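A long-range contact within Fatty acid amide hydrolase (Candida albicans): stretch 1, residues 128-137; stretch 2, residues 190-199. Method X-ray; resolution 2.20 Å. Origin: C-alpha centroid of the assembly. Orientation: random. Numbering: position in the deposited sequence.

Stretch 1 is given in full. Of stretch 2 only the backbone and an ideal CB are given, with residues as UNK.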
# COMPACT_ATOMS: atom_id res chain seq x y z
N GLU A 128 16.45 33.46 -9.40
CA GLU A 128 15.05 33.10 -9.23
C GLU A 128 14.72 32.91 -7.77
O GLU A 128 13.63 33.28 -7.32
CB GLU A 128 14.72 31.83 -10.01
CG GLU A 128 14.96 31.91 -11.51
CD GLU A 128 14.74 30.57 -12.17
OE1 GLU A 128 13.81 29.85 -11.75
OE2 GLU A 128 15.50 30.22 -13.10
N GLY A 129 15.64 32.31 -7.01
CA GLY A 129 15.43 32.19 -5.58
C GLY A 129 15.21 33.55 -4.93
O GLY A 129 14.29 33.71 -4.12
N LEU A 130 16.02 34.54 -5.30
CA LEU A 130 15.89 35.88 -4.73
C LEU A 130 14.50 36.45 -4.99
O LEU A 130 13.85 36.98 -4.07
CB LEU A 130 16.98 36.80 -5.30
CG LEU A 130 16.96 38.23 -4.73
CD1 LEU A 130 16.96 38.19 -3.20
CD2 LEU A 130 18.11 39.11 -5.27
N LYS A 131 14.02 36.35 -6.23
CA LYS A 131 12.68 36.82 -6.57
C LYS A 131 11.61 36.11 -5.75
O LYS A 131 10.65 36.74 -5.29
CB LYS A 131 12.43 36.63 -8.07
CG LYS A 131 12.97 37.78 -8.90
CD LYS A 131 12.90 37.46 -10.37
CE LYS A 131 13.98 38.20 -11.15
NZ LYS A 131 13.85 39.68 -10.98
N GLN A 132 11.75 34.80 -5.54
CA GLN A 132 10.82 34.08 -4.67
C GLN A 132 10.84 34.63 -3.25
O GLN A 132 9.79 34.80 -2.62
CB GLN A 132 11.15 32.59 -4.62
CG GLN A 132 11.04 31.84 -5.91
CD GLN A 132 11.53 30.42 -5.73
OE1 GLN A 132 11.03 29.69 -4.87
NE2 GLN A 132 12.52 30.03 -6.54
N ALA A 133 12.04 34.86 -2.71
CA ALA A 133 12.13 35.40 -1.36
C ALA A 133 11.50 36.78 -1.28
O ALA A 133 10.91 37.14 -0.26
CB ALA A 133 13.58 35.45 -0.88
N GLU A 134 11.61 37.56 -2.35
CA GLU A 134 10.99 38.89 -2.37
C GLU A 134 9.47 38.78 -2.29
O GLU A 134 8.83 39.47 -1.50
CB GLU A 134 11.44 39.65 -3.61
CG GLU A 134 12.61 40.58 -3.33
CD GLU A 134 13.58 40.70 -4.48
OE1 GLU A 134 13.23 40.33 -5.63
OE2 GLU A 134 14.72 41.14 -4.22
N GLU A 135 8.88 37.90 -3.12
CA GLU A 135 7.44 37.66 -3.05
C GLU A 135 7.02 37.30 -1.63
O GLU A 135 6.00 37.79 -1.15
CB GLU A 135 7.04 36.54 -4.01
CG GLU A 135 7.65 36.63 -5.38
CD GLU A 135 7.13 35.54 -6.32
OE1 GLU A 135 5.94 35.20 -6.24
OE2 GLU A 135 7.94 35.02 -7.12
N ARG A 136 7.80 36.46 -0.96
CA ARG A 136 7.48 36.09 0.41
C ARG A 136 7.37 37.33 1.29
O ARG A 136 6.42 37.47 2.07
CB ARG A 136 8.54 35.14 0.97
CG ARG A 136 8.61 33.82 0.26
CD ARG A 136 7.28 33.10 0.36
NE ARG A 136 7.36 31.78 -0.26
CZ ARG A 136 7.08 31.54 -1.53
NH1 ARG A 136 6.68 32.51 -2.34
NH2 ARG A 136 7.19 30.29 -1.98
N ASP A 137 8.33 38.24 1.16
CA ASP A 137 8.32 39.43 2.01
C ASP A 137 7.19 40.37 1.59
O ASP A 137 6.53 40.96 2.45
CB ASP A 137 9.68 40.12 1.95
CG ASP A 137 10.74 39.43 2.84
OD1 ASP A 137 10.37 38.77 3.85
OD2 ASP A 137 11.95 39.53 2.52
N UNK A 190 5.63 21.87 -1.30
CA UNK A 190 6.58 22.67 -0.53
C UNK A 190 6.44 24.15 -0.85
O UNK A 190 6.46 25.00 0.06
CB UNK A 190 8.01 22.21 -0.80
N UNK A 191 6.27 24.48 -2.14
CA UNK A 191 6.06 25.87 -2.55
C UNK A 191 4.79 26.45 -1.93
O UNK A 191 4.80 27.55 -1.39
CB UNK A 191 5.99 25.97 -4.08
N UNK A 192 3.67 25.72 -2.02
CA UNK A 192 2.43 26.21 -1.41
C UNK A 192 2.59 26.47 0.08
O UNK A 192 2.02 27.42 0.62
CB UNK A 192 1.30 25.21 -1.64
N UNK A 193 3.39 25.65 0.77
CA UNK A 193 3.67 25.87 2.19
C UNK A 193 4.62 27.05 2.43
O UNK A 193 4.81 27.44 3.59
CB UNK A 193 4.27 24.60 2.80
N UNK A 194 5.23 27.61 1.38
CA UNK A 194 6.03 28.80 1.51
C UNK A 194 7.51 28.64 1.26
O UNK A 194 8.24 29.63 1.39
CB UNK A 194 5.83 29.37 2.91
N UNK A 195 8.00 27.45 0.90
CA UNK A 195 9.44 27.25 0.81
C UNK A 195 10.03 28.03 -0.36
O UNK A 195 9.33 28.43 -1.29
CB UNK A 195 9.76 25.76 0.67
N UNK A 196 11.34 28.25 -0.31
CA UNK A 196 12.07 29.00 -1.33
C UNK A 196 13.07 28.06 -1.98
O UNK A 196 13.82 27.37 -1.27
CB UNK A 196 12.77 30.22 -0.74
N UNK A 197 13.11 28.04 -3.31
CA UNK A 197 13.95 27.12 -4.09
C UNK A 197 15.03 27.87 -4.85
O UNK A 197 14.81 28.99 -5.32
CB UNK A 197 13.10 26.31 -5.07
N UNK A 198 16.17 27.20 -5.05
CA UNK A 198 17.32 27.86 -5.66
C UNK A 198 18.40 26.89 -6.15
O UNK A 198 19.22 27.27 -6.98
CB UNK A 198 17.94 28.84 -4.65
N UNK A 199 18.42 25.65 -5.64
CA UNK A 199 19.45 24.67 -6.02
C UNK A 199 18.84 23.28 -6.15
O UNK A 199 17.98 22.87 -5.35
CB UNK A 199 20.59 24.65 -4.99

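Stretch 1 is one uninterrupted helix, and it meets stretch 2 through G129, Q132, A133 and R136, a single face recurring every three to four residues. The positions of stretch 2 are judged against that face.

At position 190 the backbone is helical and the ideal CB has nothing of stretch 1 within 5.5 Å, so stretch 1 sets no preference; the residue is L190. Position 191 is helical too, with CA-to-CB sideways and the ideal CB 5.0 Å from R136 NH2. A nearby guanidinium would suit an acidic or polar side chain, though an aliphatic one could also lie along it. The residue is E191, whose contact is modest: its CG lies 4.1 Å from R136 NH2, and no salt bridge forms across the stretches.

Positions 192 and 193 direct CA-to-CB away from stretch 1, which leaves many side chains possible; they are K192 and L193, and neither touches stretch 1.

Position 194 is decided by its backbone. Phi is 113° and psi 3°, and a CB would be jammed against the carbonyl oxygen of the preceding residue, which by itself calls for glycine. G194 is that residue, closing the helix in a Schellman motif with two bonds back into the last turn; in one of them G194 N donates to E191 O at 2.8 Å. Its carbonyl accepts a hydrogen bond from R136 NE, with NE to G194 O at 2.8 Å and a nearly straight angle of 178°, at the edge of the guanidinium and near its plane.

Position 195 turns CA-to-CB away, so what it offers R136 is backbone, and stretch 1 would tolerate many side chains. It is A195, and A195 N donates to L190 O at 3.0 Å. R136 NH2 donates to A195 O at 2.9 Å, a more bent bond at 130°. The arginine thus holds two successive carbonyls just after the helix.

Position 196 has extended angles (-117/132) and a sideways CB, 4.5 Å from Q132 OE1 and 5.1 Å from both G129 O and A133 N. A compact aliphatic group such as valine, isoleucine or leucine would suit this surface. V196, with chi1 t, spans it: CG1 lies 3.7 Å from G129 O and 4.1 Å from Q132 CB, while CG2 lies 4.1 Å from R136 CG.

At position 197 the backbone does the polar work. Its N donates to Q132 OE1 at 3.1 Å and 167°, and its O lies 2.8 Å from Q132 NE2. The sideways CB, 4.0 Å from Q132 OE1, leaves the side chain loosely constrained, with aliphatic or aromatic groups acceptable. The residue is F197, with chi1 m.

Position 198 packs against a glycine: the CA of 198 is 4.7 Å from G129 CA. An ideal CB on G129 would clash at 3.0 Å with the CB of 198. Various side chains could serve if they lead off the helix. Y198 does so: CB is 4.3 Å from G129 CA, and the ring's end leads away.

Position 199 is out of reach, so stretch 1 gives no guidance; it is V199, in a strand.

Stretch 2, residues 190-199: LEKLGAVFYV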
# COMPACT_ATOMS: atom_id res chain seq x y z
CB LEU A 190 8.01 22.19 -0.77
CG LEU A 190 8.32 20.83 -0.14
CD1 LEU A 190 9.75 20.42 -0.42
CD2 LEU A 190 8.04 20.86 1.37
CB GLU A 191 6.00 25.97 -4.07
CG GLU A 191 5.89 27.38 -4.58
CD GLU A 191 5.66 27.44 -6.08
OE1 GLU A 191 5.93 28.51 -6.68
OE2 GLU A 191 5.21 26.44 -6.67
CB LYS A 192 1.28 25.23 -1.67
CG LYS A 192 0.93 25.08 -3.16
CD LYS A 192 -0.24 24.12 -3.41
CE LYS A 192 -0.51 23.94 -4.90
NZ LYS A 192 -1.42 22.78 -5.19
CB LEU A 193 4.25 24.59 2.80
CG LEU A 193 3.31 23.38 2.85
CD1 LEU A 193 4.07 22.11 3.22
CD2 LEU A 193 2.18 23.61 3.85
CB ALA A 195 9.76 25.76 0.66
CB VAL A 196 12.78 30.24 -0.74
CG1 VAL A 196 13.58 30.95 -1.82
CG2 VAL A 196 11.77 31.20 -0.08
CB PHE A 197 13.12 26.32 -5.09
CG PHE A 197 11.99 25.54 -4.47
CD1 PHE A 197 12.19 24.81 -3.31
CD2 PHE A 197 10.74 25.53 -5.07
CE1 PHE A 197 11.14 24.06 -2.75
CE2 PHE A 197 9.69 24.78 -4.52
CZ PHE A 197 9.89 24.06 -3.37
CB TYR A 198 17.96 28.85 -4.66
CG TYR A 198 18.39 28.24 -3.35
CD1 TYR A 198 17.45 27.75 -2.44
CD2 TYR A 198 19.73 28.12 -3.02
CE1 TYR A 198 17.84 27.18 -1.25
CE2 TYR A 198 20.13 27.55 -1.83
CZ TYR A 198 19.19 27.09 -0.94
OH TYR A 198 19.58 26.53 0.25
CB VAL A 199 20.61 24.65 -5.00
CG1 VAL A 199 20.11 24.32 -3.60
CG2 VAL A 199 21.68 23.66 -5.41
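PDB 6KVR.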